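PDB 4G75: phosphodiesterase from Pseudomonas aeruginosa, which is a magnesium-binding, colicin M-like bacteriocin that probably hydrolyses the lipid-linked precursor of peptidoglycan and so blocks cell-wall synthesis. Local coordinates for residues A[132-144]-A[156-168]. Sequence-based numbering, arbitrary orientation.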
ATOM      1  N   PRO A 132      -7.372 -16.252  -0.054  1.00 18.30           N
ATOM      2  CA  PRO A 132      -6.146 -16.507  -0.818  1.00 16.11           C
ATOM      3  C   PRO A 132      -6.136 -15.818  -2.180  1.00 13.70           C
ATOM      4  O   PRO A 132      -5.061 -15.603  -2.731  1.00 15.75           O
ATOM      5  CB  PRO A 132      -6.159 -18.032  -1.014  1.00 21.49           C
ATOM      6  CG  PRO A 132      -7.236 -18.553  -0.112  1.00 25.06           C
ATOM      7  CD  PRO A 132      -8.217 -17.450   0.051  1.00 27.63           C
ATOM      8  N   LYS A 133      -7.310 -15.486  -2.712  1.00 18.11           N
ATOM      9  CA  LYS A 133      -7.397 -14.813  -4.004  1.00 15.90           C
ATOM     10  C   LYS A 133      -6.792 -13.411  -3.970  1.00 14.38           C
ATOM     11  O   LYS A 133      -6.324 -12.899  -4.987  1.00 12.34           O
ATOM     12  CB  LYS A 133      -8.848 -14.738  -4.481  1.00 19.17           C
ATOM     13  CG  LYS A 133      -9.371 -16.025  -5.098  1.00 56.37           C
ATOM     14  CD  LYS A 133     -10.643 -15.769  -5.895  1.00 38.91           C
ATOM     15  CE  LYS A 133     -10.919 -16.900  -6.879  1.00 46.36           C
ATOM     16  NZ  LYS A 133     -11.880 -16.498  -7.947  1.00 61.70           N
ATOM     17  N   ILE A 134      -6.816 -12.776  -2.806  1.00 10.23           N
ATOM     18  CA  ILE A 134      -6.217 -11.449  -2.683  1.00 14.22           C
ATOM     19  C   ILE A 134      -4.696 -11.588  -2.581  1.00 14.61           C
ATOM     20  O   ILE A 134      -4.159 -11.814  -1.496  1.00 11.09           O
ATOM     21  CB  ILE A 134      -6.772 -10.696  -1.463  1.00  9.78           C
ATOM     22  CG1 ILE A 134      -8.300 -10.616  -1.545  1.00  8.66           C
ATOM     23  CG2 ILE A 134      -6.174  -9.302  -1.375  1.00 11.65           C
ATOM     24  CD1 ILE A 134      -8.942  -9.971  -0.319  1.00 11.65           C
ATOM     25  N   ASP A 135      -4.004 -11.454  -3.713  1.00  9.31           N
ATOM     26  CA  ASP A 135      -2.586 -11.796  -3.778  1.00 11.09           C
ATOM     27  C   ASP A 135      -1.704 -10.749  -4.457  1.00  9.13           C
ATOM     28  O   ASP A 135      -0.494 -10.942  -4.595  1.00 10.75           O
ATOM     29  CB  ASP A 135      -2.388 -13.161  -4.457  1.00 11.69           C
ATOM     30  CG  ASP A 135      -2.825 -13.167  -5.912  1.00 22.05           C
ATOM     31  OD1 ASP A 135      -3.261 -12.119  -6.425  1.00 13.57           O
ATOM     32  OD2 ASP A 135      -2.734 -14.232  -6.552  1.00 32.87           O
ATOM     33  N   THR A 136      -2.308  -9.640  -4.865  1.00  8.73           N
ATOM     34  CA  THR A 136      -1.600  -8.626  -5.636  1.00  5.11           C
ATOM     35  C   THR A 136      -2.138  -7.251  -5.266  1.00  4.38           C
ATOM     36  O   THR A 136      -3.358  -7.067  -5.162  1.00  8.11           O
ATOM     37  CB  THR A 136      -1.813  -8.842  -7.137  1.00  9.92           C
ATOM     38  OG1 THR A 136      -1.479 -10.195  -7.469  1.00  9.61           O
ATOM     39  CG2 THR A 136      -0.939  -7.893  -7.956  1.00  8.26           C
ATOM     40  N   PHE A 137      -1.236  -6.297  -5.059  1.00  6.66           N
ATOM     41  CA  PHE A 137      -1.631  -4.930  -4.701  1.00  7.72           C
ATOM     42  C   PHE A 137      -1.959  -4.093  -5.931  1.00  7.37           C
ATOM     43  O   PHE A 137      -1.382  -4.286  -7.006  1.00  8.29           O
ATOM     44  CB  PHE A 137      -0.505  -4.220  -3.941  1.00  5.95           C
ATOM     45  CG  PHE A 137      -0.211  -4.801  -2.583  1.00  6.88           C
ATOM     46  CD1 PHE A 137      -1.141  -4.721  -1.562  1.00  8.78           C
ATOM     47  CD2 PHE A 137       1.027  -5.377  -2.313  1.00  6.11           C
ATOM     48  CE1 PHE A 137      -0.857  -5.241  -0.304  1.00 11.37           C
ATOM     49  CE2 PHE A 137       1.311  -5.887  -1.064  1.00  9.98           C
ATOM     50  CZ  PHE A 137       0.372  -5.817  -0.061  1.00 15.11           C
ATOM     51  N   ASN A 138      -2.862  -3.132  -5.757  1.00  5.06           N
ATOM     52  CA  ASN A 138      -3.163  -2.164  -6.809  1.00  7.60           C
ATOM     53  C   ASN A 138      -2.079  -1.111  -7.045  1.00 12.20           C
ATOM     54  O   ASN A 138      -1.864  -0.670  -8.185  1.00  6.56           O
ATOM     55  CB  ASN A 138      -4.478  -1.446  -6.505  1.00  8.60           C
ATOM     56  CG  ASN A 138      -4.889  -0.504  -7.620  1.00  9.97           C
ATOM     57  OD1 ASN A 138      -5.133  -0.933  -8.748  1.00  7.65           O
ATOM     58  ND2 ASN A 138      -4.958   0.785  -7.314  1.00  7.96           N
ATOM     59  N   GLY A 139      -1.420  -0.690  -5.968  1.00  8.60           N
ATOM     60  CA  GLY A 139      -0.452   0.395  -6.032  1.00  5.76           C
ATOM     61  C   GLY A 139      -1.104   1.767  -5.944  1.00  5.66           C
ATOM     62  O   GLY A 139      -0.556   2.759  -6.430  1.00  8.70           O
ATOM     63  N   GLY A 140      -2.282   1.820  -5.324  1.00  6.37           N
ATOM     64  CA  GLY A 140      -3.013   3.068  -5.155  1.00  6.97           C
ATOM     65  C   GLY A 140      -3.297   3.457  -3.714  1.00  6.63           C
ATOM     66  O   GLY A 140      -2.577   3.052  -2.797  1.00  9.19           O
ATOM     67  N   VAL A 141      -4.360   4.238  -3.509  1.00  7.30           N
ATOM     68  CA  VAL A 141      -4.622   4.843  -2.194  1.00  5.06           C
ATOM     69  C   VAL A 141      -4.878   3.823  -1.088  1.00  3.84           C
ATOM     70  O   VAL A 141      -4.698   4.132   0.084  1.00  8.22           O
ATOM     71  CB  VAL A 141      -5.805   5.860  -2.223  1.00  9.00           C
ATOM     72  CG1 VAL A 141      -5.512   6.994  -3.187  1.00  8.64           C
ATOM     73  CG2 VAL A 141      -7.124   5.169  -2.566  1.00  7.59           C
ATOM     74  N   TYR A 142      -5.300   2.614  -1.455  1.00  4.72           N
ATOM     75  CA  TYR A 142      -5.609   1.598  -0.449  1.00  4.85           C
ATOM     76  C   TYR A 142      -4.433   0.670  -0.171  1.00  5.89           C
ATOM     77  O   TYR A 142      -4.500  -0.170   0.726  1.00  5.81           O
ATOM     78  CB  TYR A 142      -6.806   0.729  -0.869  1.00  5.91           C
ATOM     79  CG  TYR A 142      -8.117   1.462  -1.103  1.00  6.70           C
ATOM     80  CD1 TYR A 142      -8.666   2.275  -0.121  1.00  8.24           C
ATOM     81  CD2 TYR A 142      -8.817   1.307  -2.289  1.00  8.24           C
ATOM     82  CE1 TYR A 142      -9.860   2.932  -0.324  1.00  6.07           C
ATOM     83  CE2 TYR A 142     -10.023   1.955  -2.500  1.00  9.50           C
ATOM     84  CZ  TYR A 142     -10.535   2.764  -1.510  1.00  9.32           C
ATOM     85  OH  TYR A 142     -11.731   3.417  -1.700  1.00  7.53           O
ATOM     86  N   THR A 143      -3.359   0.804  -0.938  1.00  6.73           N
ATOM     87  CA  THR A 143      -2.299  -0.206  -0.902  1.00  8.06           C
ATOM     88  C   THR A 143      -1.494  -0.232   0.402  1.00  6.32           C
ATOM     89  O   THR A 143      -1.234  -1.310   0.950  1.00  6.16           O
ATOM     90  CB  THR A 143      -1.368  -0.095  -2.125  1.00  8.35           C
ATOM     91  OG1 THR A 143      -2.092  -0.497  -3.297  1.00  8.63           O
ATOM     92  CG2 THR A 143      -0.139  -1.004  -1.957  1.00  5.93           C
ATOM     93  N   PRO A 144      -1.087   0.942   0.903  1.00  5.74           N
ATOM     94  CA  PRO A 144      -0.386   0.881   2.191  1.00  7.45           C
ATOM     95  C   PRO A 144      -1.260   0.276   3.293  1.00  8.67           C
ATOM     96  O   PRO A 144      -0.774  -0.519   4.102  1.00  7.63           O
ATOM     97  CB  PRO A 144      -0.076   2.349   2.481  1.00 10.02           C
ATOM     98  CG  PRO A 144       0.077   2.959   1.100  1.00  7.54           C
ATOM     99  CD  PRO A 144      -1.010   2.282   0.287  1.00  5.86           C
ATOM    100  N   GLY A 156       1.648 -14.577   6.877  1.00  9.51           N
ATOM    101  CA  GLY A 156       2.917 -14.828   6.218  1.00  7.29           C
ATOM    102  C   GLY A 156       2.841 -15.017   4.713  1.00 14.79           C
ATOM    103  O   GLY A 156       3.870 -15.141   4.053  1.00 10.17           O
ATOM    104  N   LYS A 157       1.632 -15.032   4.165  1.00 15.13           N
ATOM    105  CA  LYS A 157       1.466 -15.275   2.735  1.00 13.66           C
ATOM    106  C   LYS A 157       2.079 -14.158   1.887  1.00  8.56           C
ATOM    107  O   LYS A 157       1.983 -12.977   2.213  1.00 10.82           O
ATOM    108  CB  LYS A 157      -0.005 -15.480   2.386  1.00 12.07           C
ATOM    109  CG  LYS A 157      -0.637 -16.672   3.094  1.00 37.27           C
ATOM    110  CD  LYS A 157      -1.924 -17.121   2.416  1.00 36.47           C
ATOM    111  CE  LYS A 157      -2.977 -16.024   2.439  1.00 66.84           C
ATOM    112  NZ  LYS A 157      -3.374 -15.663   3.828  1.00 25.52           N
ATOM    113  N   LYS A 158       2.721 -14.556   0.798  1.00  9.13           N
ATOM    114  CA  LYS A 158       3.369 -13.614  -0.099  1.00  5.13           C
ATOM    115  C   LYS A 158       2.341 -12.751  -0.826  1.00  9.22           C
ATOM    116  O   LYS A 158       1.277 -13.236  -1.211  1.00 10.76           O
ATOM    117  CB  LYS A 158       4.188 -14.408  -1.110  1.00 14.05           C
ATOM    118  CG  LYS A 158       4.906 -13.594  -2.161  1.00 10.85           C
ATOM    119  CD  LYS A 158       5.940 -14.481  -2.825  1.00 16.86           C
ATOM    120  CE  LYS A 158       6.735 -13.748  -3.883  1.00 21.23           C
ATOM    121  NZ  LYS A 158       7.801 -14.633  -4.423  1.00 26.35           N
HETATM  122  N   MSE A 159       2.661 -11.469  -0.994  1.00  7.44           N
HETATM  123  CA  MSE A 159       1.866 -10.566  -1.815  1.00 12.21           C
HETATM  124  C   MSE A 159       2.733 -10.090  -2.969  1.00 14.78           C
HETATM  125  O   MSE A 159       3.944  -9.986  -2.827  1.00 11.10           O
HETATM  126  CB  MSE A 159       1.393  -9.362  -0.999  1.00  5.56           C
HETATM  127  CG  MSE A 159       0.410  -9.728   0.107  1.00  5.92           C
HETATM  128 SE   MSE A 159      -1.346 -10.271  -0.595  1.00 21.55          SE
HETATM  129  CE  MSE A 159      -1.966  -8.557  -1.279  1.00 14.49           C
ATOM    130  N   ASN A 160       2.110  -9.808  -4.107  1.00  9.97           N
ATOM    131  CA  ASN A 160       2.822  -9.249  -5.249  1.00  6.92           C
ATOM    132  C   ASN A 160       2.513  -7.765  -5.440  1.00  8.40           C
ATOM    133  O   ASN A 160       1.354  -7.367  -5.393  1.00  9.30           O
ATOM    134  CB  ASN A 160       2.455 -10.019  -6.523  1.00 12.84           C
ATOM    135  CG  ASN A 160       3.187 -11.347  -6.634  1.00 19.62           C
ATOM    136  OD1 ASN A 160       2.631 -12.340  -7.102  1.00 46.85           O
ATOM    137  ND2 ASN A 160       4.438 -11.365  -6.212  1.00 11.08           N
ATOM    138  N   PHE A 161       3.556  -6.960  -5.633  1.00  7.82           N
ATOM    139  CA  PHE A 161       3.424  -5.557  -6.014  1.00  7.53           C
ATOM    140  C   PHE A 161       4.071  -5.438  -7.391  1.00 10.70           C
ATOM    141  O   PHE A 161       5.289  -5.264  -7.498  1.00  6.83           O
ATOM    142  CB  PHE A 161       4.150  -4.661  -5.000  1.00  9.51           C
ATOM    143  CG  PHE A 161       3.661  -3.227  -4.970  1.00 12.39           C
ATOM    144  CD1 PHE A 161       3.229  -2.592  -6.129  1.00  5.40           C
ATOM    145  CD2 PHE A 161       3.671  -2.508  -3.783  1.00  8.06           C
ATOM    146  CE1 PHE A 161       2.789  -1.280  -6.102  1.00  5.88           C
ATOM    147  CE2 PHE A 161       3.238  -1.193  -3.746  1.00  9.35           C
ATOM    148  CZ  PHE A 161       2.791  -0.576  -4.907  1.00  9.18           C
ATOM    149  N   PRO A 162       3.265  -5.574  -8.458  1.00  7.17           N
ATOM    150  CA  PRO A 162       3.861  -5.532  -9.804  1.00  7.73           C
ATOM    151  C   PRO A 162       4.742  -4.291  -9.983  1.00  5.80           C
ATOM    152  O   PRO A 162       4.368  -3.188  -9.575  1.00  7.06           O
ATOM    153  CB  PRO A 162       2.643  -5.498 -10.724  1.00 10.21           C
ATOM    154  CG  PRO A 162       1.537  -6.179  -9.909  1.00 11.88           C
ATOM    155  CD  PRO A 162       1.801  -5.756  -8.489  1.00  7.58           C
ATOM    156  N   ILE A 163       5.912  -4.472 -10.589  1.00  5.09           N
ATOM    157  CA  ILE A 163       6.902  -3.401 -10.628  1.00  7.83           C
ATOM    158  C   ILE A 163       6.380  -2.124 -11.290  1.00  7.94           C
ATOM    159  O   ILE A 163       6.704  -1.027 -10.855  1.00  7.94           O
ATOM    160  CB  ILE A 163       8.229  -3.864 -11.288  1.00  9.71           C
ATOM    161  CG1 ILE A 163       9.365  -2.890 -10.956  1.00  4.98           C
ATOM    162  CG2 ILE A 163       8.051  -4.070 -12.787  1.00  8.11           C
ATOM    163  CD1 ILE A 163      10.754  -3.375 -11.429  1.00 10.40           C
ATOM    164  N   GLU A 164       5.577  -2.272 -12.338  1.00  7.28           N
ATOM    165  CA  GLU A 164       5.044  -1.114 -13.047  1.00 11.06           C
ATOM    166  C   GLU A 164       4.020  -0.342 -12.212  1.00 11.33           C
ATOM    167  O   GLU A 164       3.717   0.819 -12.508  1.00 11.71           O
ATOM    168  CB  GLU A 164       4.448  -1.522 -14.407  1.00 17.12           C
ATOM    169  CG  GLU A 164       3.173  -2.361 -14.341  1.00  8.54           C
ATOM    170  CD  GLU A 164       3.431  -3.858 -14.187  1.00  9.53           C
ATOM    171  OE1 GLU A 164       4.594  -4.268 -13.951  1.00  8.46           O
ATOM    172  OE2 GLU A 164       2.457  -4.634 -14.304  1.00 10.20           O
ATOM    173  N   ARG A 165       3.486  -0.975 -11.171  1.00 10.40           N
ATOM    174  CA  ARG A 165       2.502  -0.296 -10.322  1.00  6.82           C
ATOM    175  C   ARG A 165       3.152   0.465  -9.174  1.00 10.35           C
ATOM    176  O   ARG A 165       2.477   1.186  -8.453  1.00  9.07           O
ATOM    177  CB  ARG A 165       1.445  -1.273  -9.791  1.00 10.26           C
ATOM    178  CG  ARG A 165       0.542  -1.811 -10.894  1.00 12.70           C
ATOM    179  CD  ARG A 165      -0.549  -2.754 -10.395  1.00 10.83           C
ATOM    180  NE  ARG A 165      -1.476  -3.037 -11.484  1.00 20.71           N
ATOM    181  CZ  ARG A 165      -2.633  -2.411 -11.678  1.00 18.81           C
ATOM    182  NH1 ARG A 165      -3.055  -1.479 -10.836  1.00 18.62           N
ATOM    183  NH2 ARG A 165      -3.385  -2.744 -12.709  1.00 17.94           N
ATOM    184  N   LEU A 166       4.459   0.297  -9.003  1.00  8.17           N
ATOM    185  CA  LEU A 166       5.196   1.099  -8.026  1.00  4.51           C
ATOM    186  C   LEU A 166       5.157   2.576  -8.393  1.00  8.21           C
ATOM    187  O   LEU A 166       5.287   3.441  -7.530  1.00 11.86           O
ATOM    188  CB  LEU A 166       6.660   0.646  -7.930  1.00  6.39           C
ATOM    189  CG  LEU A 166       6.964  -0.766  -7.436  1.00  8.71           C
ATOM    190  CD1 LEU A 166       8.448  -1.046  -7.609  1.00 10.45           C
ATOM    191  CD2 LEU A 166       6.545  -0.967  -5.971  1.00 10.04           C
ATOM    192  N   ASN A 167       4.992   2.857  -9.683  1.00  7.21           N
ATOM    193  CA  ASN A 167       5.082   4.222 -10.191  1.00 10.91           C
ATOM    194  C   ASN A 167       6.456   4.846  -9.939  1.00 14.44           C
ATOM    195  O   ASN A 167       6.564   6.026  -9.600  1.00 12.14           O
ATOM    196  CB  ASN A 167       3.985   5.104  -9.590  1.00 12.00           C
ATOM    197  CG  ASN A 167       3.639   6.280 -10.477  1.00 18.57           C
ATOM    198  OD1 ASN A 167       3.802   6.211 -11.693  1.00 17.65           O
ATOM    199  ND2 ASN A 167       3.154   7.360  -9.876  1.00 20.53           N
ATOM    200  N   ILE A 168       7.508   4.050 -10.096  1.00  8.77           N
ATOM    201  CA  ILE A 168       8.855   4.587  -9.984  1.00  8.57           C
ATOM    202  C   ILE A 168       9.393   4.970 -11.364  1.00 12.88           C
ATOM    203  O   ILE A 168       8.903   4.489 -12.383  1.00 12.05           O
ATOM    204  CB  ILE A 168       9.820   3.637  -9.245  1.00 11.04           C
ATOM    205  CG1 ILE A 168       9.910   2.281  -9.953  1.00  6.50           C
ATOM    206  CG2 ILE A 168       9.388   3.476  -7.783  1.00 12.00           C
ATOM    207  CD1 ILE A 168      11.041   1.396  -9.409  1.00 11.01           C
TER
HETATM  208  O   HOH W   1       2.197   3.231  -6.631  1.00 12.70           O
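Phe137 and the selenomethionine Met159 cross at about a right angle. The Met159 chain, bent at chi2 (-70°) and again at chi3, folds its methyl CE over one face of the phenyl ring, 3.8 Å from the centroid. This is a CH-pi contact; SE lies 5.2 Å from the Phe137 ring centroid, above its face, as a more distant Met-aromatic contact. Lower on the chain, Met159 CB packs on Phe137 CE2 at 3.5 Å.

A single parallel bridge joins the backbones beneath these side chains: Asn160 N donates to Asp135 O (2.9 Å), and Asn160 O accepts Phe137 N (2.8 Å). Beside it, Thr136 turns CG2 onto CD of Pro162, while its OG1 donates to its neighbour Asp135 from above the carboxylate plane.

Further along, the Phe161 ring has Phe137 CB over one face and Leu166 CD2 over the other, with Arg165 CB at its edge. Gly139 CA approaches Phe161 CZ to 3.6 Å, and Thr143 CG2 meets Phe161 CE2, while Thr143 OG1 is hydrogen-bonded to Asp96 of helix 81-102.

Arg165, extended from CG to NE, brings NH1 to Asn138 O at 3.0 Å, on a carbonyl lone pair and within the guanidinium plane; NH1 also bonds to Val2 O. A water links Gly139 O and Arg165 O. Phe137 O, buried by Pro162 and Arg165 methylenes, has no polar partner.

Segment 159-160 pairs in parallel with strand 275-278, placing loop 132-142 along the edge of the colicin M mixed sheet; Phe161 packs near the magnesium ligand Val211, about 10 Å from the ion, without binding it.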